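Local structure of dehydrogenase (Chromobacterium violaceum, 3Q2I) at residues Ser92-Lys106 against Met118-Val132. The protein probably oxidises the sugar of UDP-N-acetylglucosaminuronic acid with NAD as cofactor, a step toward 2,3-diacetamido-2,3-dideoxy-D-mannuronic acid. Residues are numbered along the deposited sequence; the frame is centred on the assembly and turned at random.
Sequences SIECSEAGFHVMTEK and MVKAADKAKKHLFVV. With NAI (1,4-dihydronicotinamide adenine dinucleotide), chain B.
Strands 101-104 and 129-131, parallel neighbours at one border of the Rossmann sheet, are linked by Phe-130 N to Val-102 O (2.8 Å), Thr-104 N to Phe-130 O, and two further backbone bonds, Val-102 N to His-128 O and Val-132 N to Thr-104 O. They belong to the beta-alpha-beta unit completed by helix 112-125. Where the strands begin, the His-101 ring takes over from the backbone: its ND1 accepts His-128 N at 2.9 Å, the donor lying in the ring plane, while Lys-127 CD sits over one ring face (3.8 Å to the centroid). Helices 92-97 and 118-125 run almost parallel, axes 8.6 Å apart; the small Ser-96, packed against Ala-121, Ala-122 and Ala-125, leaves room for this approach. One water bridges Ser-92 OG, Ser-96 OG and Met-118 O; another joins Ser-96 OG to Phe-100 O and His-128 O, tying helix to sheet. Between the layers, Leu-129 CD1 touches Ser-92 OG and Val-102 CG1, and Met-118 CE, turned back by chi3 (-72°), covers Ser-92 CB at 3.6 Å. Past the strand ends lies the cofactor site. Glu-105 OE1 is held by His-28 and His-304; OE2 accepts Lys-106 N. The nicotinamide amide N7N of NAI also donates to Glu-105 OE2, at 2.8 Å and nearly straight (170°).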
loop_
_atom_site.group_PDB
_atom_site.type_symbol
_atom_site.label_atom_id
_atom_site.label_comp_id
_atom_site.label_asym_id
_atom_site.label_seq_id
_atom_site.Cartn_x
_atom_site.Cartn_y
_atom_site.Cartn_z
ATOM N N SER A 92 15.654 34.394 -6.900
ATOM C CA SER A 92 14.382 35.075 -7.171
ATOM C C SER A 92 13.802 35.671 -5.895
ATOM O O SER A 92 13.355 36.834 -5.857
ATOM C CB SER A 92 13.373 34.079 -7.789
ATOM O OG SER A 92 12.179 34.732 -8.147
ATOM N N ILE A 93 13.730 34.865 -4.839
ATOM C CA ILE A 93 13.168 35.333 -3.568
ATOM C C ILE A 93 13.949 36.555 -3.029
ATOM O O ILE A 93 13.333 37.545 -2.592
ATOM C CB ILE A 93 13.174 34.158 -2.541
ATOM C CG1 ILE A 93 12.182 33.055 -2.939
ATOM C CG2 ILE A 93 12.858 34.654 -1.130
ATOM C CD1 ILE A 93 12.376 31.693 -2.111
ATOM N N GLU A 94 15.273 36.518 -3.129
ATOM C CA GLU A 94 16.097 37.673 -2.704
ATOM C C GLU A 94 15.773 38.920 -3.544
ATOM O O GLU A 94 15.543 40.007 -2.951
ATOM C CB GLU A 94 17.583 37.336 -2.824
ATOM C CG GLU A 94 18.440 38.349 -2.035
ATOM C CD GLU A 94 19.936 38.097 -2.163
ATOM O OE1 GLU A 94 20.680 39.034 -1.797
ATOM O OE2 GLU A 94 20.401 37.040 -2.675
ATOM N N CYS A 95 15.709 38.766 -4.872
ATOM C CA CYS A 95 15.260 39.850 -5.776
ATOM C C CYS A 95 13.896 40.399 -5.381
ATOM O O CYS A 95 13.712 41.617 -5.240
ATOM C CB CYS A 95 15.242 39.420 -7.243
ATOM S SG CYS A 95 16.866 39.030 -7.899
ATOM N N SER A 96 12.913 39.515 -5.197
ATOM C CA SER A 96 11.589 39.968 -4.833
ATOM C C SER A 96 11.603 40.740 -3.528
ATOM O O SER A 96 10.966 41.809 -3.415
ATOM C CB SER A 96 10.605 38.813 -4.680
ATOM O OG SER A 96 10.415 38.156 -5.903
ATOM N N GLU A 97 12.302 40.196 -2.534
ATOM C CA GLU A 97 12.343 40.821 -1.226
ATOM C C GLU A 97 13.090 42.170 -1.243
ATOM O O GLU A 97 12.895 42.966 -0.337
ATOM C CB GLU A 97 12.956 39.867 -0.207
ATOM C CG GLU A 97 12.017 38.695 0.063
ATOM C CD GLU A 97 12.563 37.692 1.039
ATOM O OE1 GLU A 97 13.747 37.778 1.445
ATOM O OE2 GLU A 97 11.781 36.785 1.384
ATOM N N ALA A 98 13.928 42.393 -2.247
ATOM C CA ALA A 98 14.621 43.686 -2.417
ATOM C C ALA A 98 13.841 44.624 -3.322
ATOM O O ALA A 98 14.332 45.697 -3.687
ATOM C CB ALA A 98 16.024 43.485 -3.014
ATOM N N GLY A 99 12.648 44.235 -3.747
ATOM C CA GLY A 99 11.835 45.131 -4.563
ATOM C C GLY A 99 11.944 45.082 -6.076
ATOM O O GLY A 99 11.491 46.019 -6.738
ATOM N N PHE A 100 12.428 43.972 -6.651
ATOM C CA PHE A 100 12.579 43.846 -8.108
ATOM C C PHE A 100 11.629 42.828 -8.725
ATOM O O PHE A 100 11.374 41.762 -8.123
ATOM C CB PHE A 100 14.006 43.434 -8.478
ATOM C CG PHE A 100 15.071 44.414 -8.032
ATOM C CD1 PHE A 100 15.475 45.441 -8.885
ATOM C CD2 PHE A 100 15.636 44.322 -6.770
ATOM C CE1 PHE A 100 16.439 46.343 -8.470
ATOM C CE2 PHE A 100 16.595 45.248 -6.341
ATOM C CZ PHE A 100 16.984 46.252 -7.198
ATOM N N HIS A 101 11.091 43.138 -9.894
ATOM C CA HIS A 101 10.600 42.123 -10.828
ATOM C C HIS A 101 11.721 41.188 -11.245
ATOM O O HIS A 101 12.905 41.574 -11.314
ATOM C CB HIS A 101 10.041 42.804 -12.089
ATOM C CG HIS A 101 9.071 43.901 -11.798
ATOM N ND1 HIS A 101 7.812 43.673 -11.283
ATOM C CD2 HIS A 101 9.178 45.248 -11.947
ATOM C CE1 HIS A 101 7.157 44.818 -11.192
ATOM N NE2 HIS A 101 7.974 45.790 -11.563
ATOM N N VAL A 102 11.353 39.918 -11.437
ATOM C CA VAL A 102 12.340 38.876 -11.721
ATOM C C VAL A 102 11.962 38.202 -13.023
ATOM O O VAL A 102 10.779 37.924 -13.302
ATOM C CB VAL A 102 12.335 37.838 -10.573
ATOM C CG1 VAL A 102 13.161 36.577 -11.002
ATOM C CG2 VAL A 102 12.873 38.429 -9.298
ATOM N N MET A 103 12.951 37.900 -13.859
ATOM C CA MET A 103 12.716 37.049 -15.013
ATOM C C MET A 103 13.640 35.855 -14.804
ATOM O O MET A 103 14.851 36.035 -14.789
ATOM C CB MET A 103 13.177 37.712 -16.330
ATOM C CG MET A 103 13.065 36.767 -17.527
ATOM S SD MET A 103 13.984 37.354 -18.992
ATOM C CE MET A 103 13.526 39.045 -18.713
ATOM N N THR A 104 13.101 34.656 -14.590
ATOM C CA THR A 104 13.994 33.519 -14.333
ATOM C C THR A 104 14.055 32.661 -15.586
ATOM O O THR A 104 13.053 32.457 -16.280
ATOM C CB THR A 104 13.517 32.650 -13.115
ATOM O OG1 THR A 104 14.448 31.551 -12.986
ATOM C CG2 THR A 104 12.101 32.104 -13.414
ATOM N N GLU A 105 15.257 32.191 -15.931
ATOM C CA GLU A 105 15.366 31.139 -16.920
ATOM C C GLU A 105 14.635 29.867 -16.419
ATOM O O GLU A 105 14.350 29.755 -15.229
ATOM C CB GLU A 105 16.812 30.840 -17.256
ATOM C CG GLU A 105 17.259 31.588 -18.533
ATOM C CD GLU A 105 16.569 31.146 -19.789
ATOM O OE1 GLU A 105 16.717 31.812 -20.857
ATOM O OE2 GLU A 105 15.783 30.174 -19.795
ATOM N N LYS A 106 14.305 29.013 -17.366
ATOM C CA LYS A 106 13.687 27.714 -17.050
ATOM C C LYS A 106 14.788 26.765 -16.627
ATOM O O LYS A 106 15.968 26.921 -16.953
ATOM C CB LYS A 106 12.955 27.183 -18.279
ATOM C CG LYS A 106 13.889 26.863 -19.463
ATOM C CD LYS A 106 14.700 25.582 -19.253
ATOM C CE LYS A 106 14.991 24.846 -20.553
ATOM N NZ LYS A 106 15.873 23.603 -20.385
ATOM N N MET A 118 9.067 30.798 -4.482
ATOM C CA MET A 118 9.420 31.960 -5.306
ATOM C C MET A 118 8.165 32.712 -5.781
ATOM O O MET A 118 8.127 33.966 -5.851
ATOM C CB MET A 118 10.410 31.564 -6.410
ATOM C CG MET A 118 9.900 30.603 -7.418
ATOM S SD MET A 118 11.274 29.802 -8.308
ATOM C CE MET A 118 11.847 31.197 -9.342
ATOM N N VAL A 119 7.070 31.998 -6.064
ATOM C CA VAL A 119 5.785 32.593 -6.408
ATOM C C VAL A 119 5.200 33.378 -5.214
ATOM O O VAL A 119 4.664 34.493 -5.399
ATOM C CB VAL A 119 4.813 31.541 -6.996
ATOM C CG1 VAL A 119 3.385 32.091 -7.185
ATOM C CG2 VAL A 119 5.383 31.021 -8.347
ATOM N N LYS A 120 5.244 32.780 -4.033
ATOM C CA LYS A 120 4.718 33.411 -2.801
ATOM C C LYS A 120 5.473 34.731 -2.538
ATOM O O LYS A 120 4.823 35.731 -2.192
ATOM C CB LYS A 120 4.900 32.471 -1.595
ATOM C CG LYS A 120 4.327 33.030 -0.266
ATOM C CD LYS A 120 4.170 31.934 0.789
ATOM C CE LYS A 120 2.733 31.402 0.797
ATOM N NZ LYS A 120 1.794 32.176 1.678
ATOM N N ALA A 121 6.787 34.751 -2.791
ATOM C CA ALA A 121 7.637 35.923 -2.458
ATOM C C ALA A 121 7.319 37.030 -3.446
ATOM O O ALA A 121 7.247 38.209 -3.041
ATOM C CB ALA A 121 9.139 35.574 -2.514
ATOM N N ALA A 122 7.163 36.687 -4.715
ATOM C CA ALA A 122 6.788 37.675 -5.724
ATOM C C ALA A 122 5.377 38.180 -5.454
ATOM O O ALA A 122 5.118 39.386 -5.571
ATOM C CB ALA A 122 6.920 37.100 -7.139
ATOM N N ASP A 123 4.439 37.294 -5.103
ATOM C CA ASP A 123 3.107 37.739 -4.711
ATOM C C ASP A 123 3.206 38.764 -3.589
ATOM O O ASP A 123 2.513 39.791 -3.627
ATOM C CB ASP A 123 2.253 36.561 -4.184
ATOM C CG ASP A 123 1.757 35.631 -5.273
ATOM O OD1 ASP A 123 1.884 35.946 -6.464
ATOM O OD2 ASP A 123 1.237 34.551 -4.900
ATOM N N LYS A 124 3.970 38.474 -2.545
ATOM C CA LYS A 124 3.976 39.325 -1.372
ATOM C C LYS A 124 4.646 40.661 -1.695
ATOM O O LYS A 124 4.318 41.680 -1.081
ATOM C CB LYS A 124 4.742 38.640 -0.247
ATOM C CG LYS A 124 4.851 39.418 1.050
ATOM C CD LYS A 124 5.498 38.515 2.071
ATOM C CE LYS A 124 5.511 39.160 3.446
ATOM N NZ LYS A 124 6.883 39.653 3.691
ATOM N N ALA A 125 5.599 40.654 -2.621
ATOM C CA ALA A 125 6.262 41.903 -2.988
ATOM C C ALA A 125 5.433 42.723 -3.976
ATOM O O ALA A 125 5.768 43.878 -4.231
ATOM C CB ALA A 125 7.687 41.625 -3.528
ATOM N N LYS A 126 4.385 42.136 -4.558
ATOM C CA LYS A 126 3.623 42.761 -5.619
ATOM C C LYS A 126 4.553 43.130 -6.762
ATOM O O LYS A 126 4.468 44.231 -7.336
ATOM C CB LYS A 126 2.860 43.979 -5.081
ATOM C CG LYS A 126 2.021 43.671 -3.857
ATOM C CD LYS A 126 1.242 44.887 -3.347
ATOM C CE LYS A 126 0.426 44.501 -2.113
ATOM N NZ LYS A 126 1.083 44.814 -0.790
ATOM N N LYS A 127 5.380 42.150 -7.151
ATOM C CA LYS A 127 6.265 42.307 -8.299
ATOM C C LYS A 127 6.087 41.106 -9.197
ATOM O O LYS A 127 5.671 40.033 -8.727
ATOM C CB LYS A 127 7.727 42.370 -7.849
ATOM C CG LYS A 127 8.043 43.556 -6.932
ATOM C CD LYS A 127 8.064 44.833 -7.767
ATOM C CE LYS A 127 8.118 46.050 -6.868
ATOM N NZ LYS A 127 8.502 47.171 -7.772
ATOM N N HIS A 128 6.363 41.289 -10.474
ATOM C CA HIS A 128 6.250 40.208 -11.459
ATOM C C HIS A 128 7.335 39.164 -11.283
ATOM O O HIS A 128 8.456 39.474 -10.901
ATOM C CB HIS A 128 6.332 40.748 -12.888
ATOM C CG HIS A 128 5.177 41.611 -13.275
ATOM N ND1 HIS A 128 3.943 41.105 -13.619
ATOM C CD2 HIS A 128 5.108 42.951 -13.477
ATOM C CE1 HIS A 128 3.148 42.099 -13.971
ATOM N NE2 HIS A 128 3.833 43.225 -13.907
ATOM N N LEU A 129 6.973 37.931 -11.611
ATOM C CA LEU A 129 7.947 36.856 -11.816
ATOM C C LEU A 129 7.627 36.322 -13.216
ATOM O O LEU A 129 6.568 35.731 -13.470
ATOM C CB LEU A 129 7.759 35.798 -10.709
ATOM C CG LEU A 129 8.563 34.508 -10.938
ATOM C CD1 LEU A 129 10.054 34.762 -10.992
ATOM C CD2 LEU A 129 8.234 33.556 -9.786
ATOM N N PHE A 130 8.526 36.555 -14.173
ATOM C CA PHE A 130 8.425 36.007 -15.531
ATOM C C PHE A 130 9.280 34.753 -15.590
ATOM O O PHE A 130 10.329 34.734 -14.966
ATOM C CB PHE A 130 9.088 37.003 -16.513
ATOM C CG PHE A 130 8.451 38.382 -16.535
ATOM C CD1 PHE A 130 7.406 38.613 -17.451
ATOM C CD2 PHE A 130 8.931 39.406 -15.719
ATOM C CE1 PHE A 130 6.813 39.917 -17.555
ATOM C CE2 PHE A 130 8.340 40.724 -15.833
ATOM C CZ PHE A 130 7.283 40.915 -16.716
ATOM N N VAL A 131 8.804 33.730 -16.303
ATOM C CA VAL A 131 9.588 32.496 -16.493
ATOM C C VAL A 131 9.757 32.388 -17.981
ATOM O O VAL A 131 8.795 32.483 -18.753
ATOM C CB VAL A 131 8.823 31.265 -15.937
ATOM C CG1 VAL A 131 9.676 29.991 -16.193
ATOM C CG2 VAL A 131 8.501 31.456 -14.455
ATOM N N VAL A 132 10.988 32.133 -18.414
ATOM C CA VAL A 132 11.302 32.074 -19.832
ATOM C C VAL A 132 10.865 30.782 -20.465
ATOM O O VAL A 132 11.498 29.750 -20.228
ATOM C CB VAL A 132 12.808 32.295 -20.065
ATOM C CG1 VAL A 132 13.085 32.180 -21.542
ATOM C CG2 VAL A 132 13.293 33.588 -19.443
HETATM P PA NAI B . 26.314 28.052 -17.499
HETATM O O1A NAI B . 27.008 27.098 -16.615
HETATM O O2A NAI B . 26.881 28.316 -18.964
HETATM O O5B NAI B . 26.137 29.483 -16.855
HETATM C C5B NAI B . 26.570 29.476 -15.524
HETATM C C4B NAI B . 26.754 30.920 -15.079
HETATM O O4B NAI B . 26.248 31.210 -13.765
HETATM C C3B NAI B . 28.276 30.811 -14.970
HETATM O O3B NAI B . 28.913 31.881 -15.684
HETATM C C2B NAI B . 28.557 30.699 -13.462
HETATM O O2B NAI B . 29.825 31.201 -13.058
HETATM C C1B NAI B . 27.397 31.594 -12.964
HETATM N N9A NAI B . 27.121 31.457 -11.552
HETATM C C8A NAI B . 27.030 30.284 -10.842
HETATM N N7A NAI B . 26.696 30.569 -9.615
HETATM C C5A NAI B . 26.454 31.916 -9.480
HETATM C C6A NAI B . 26.093 32.778 -8.423
HETATM N N6A NAI B . 25.824 32.311 -7.154
HETATM N N1A NAI B . 26.002 34.095 -8.672
HETATM C C2A NAI B . 26.269 34.555 -9.878
HETATM N N3A NAI B . 26.619 33.809 -10.922
HETATM C C4A NAI B . 26.744 32.478 -10.730
HETATM O O3 NAI B . 24.813 27.546 -17.671
HETATM P PN NAI B . 23.778 27.920 -18.758
HETATM O O1N NAI B . 23.711 26.867 -19.828
HETATM O O2N NAI B . 23.858 29.381 -19.264
HETATM O O5D NAI B . 22.319 27.607 -18.109
HETATM C C5D NAI B . 21.928 28.707 -17.320
HETATM C C4D NAI B . 20.450 28.624 -16.950
HETATM O O4D NAI B . 19.750 28.800 -18.193
HETATM C C3D NAI B . 19.978 27.223 -16.467
HETATM O O3D NAI B . 18.898 27.459 -15.560
HETATM C C2D NAI B . 19.409 26.573 -17.734
HETATM O O2D NAI B . 18.344 25.669 -17.448
HETATM C C1D NAI B . 18.828 27.778 -18.531
HETATM N N1N NAI B . 18.777 27.545 -19.956
HETATM C C2N NAI B . 17.658 27.782 -20.608
HETATM C C3N NAI B . 17.515 27.507 -21.974
HETATM C C7N NAI B . 16.262 27.809 -22.699
HETATM O O7N NAI B . 15.881 27.253 -23.713
HETATM N N7N NAI B . 15.425 28.782 -22.231
HETATM C C4N NAI B . 18.597 26.867 -22.613
HETATM C C5N NAI B . 19.783 26.738 -21.911
HETATM C C6N NAI B . 19.859 27.069 -20.582
HETATM O O HOH W 1 10.606 35.300 -5.917
HETATM O O HOH W 2 9.640 39.622 -8.132
HETATM O O HOH W 3 10.752 48.221 -5.625
#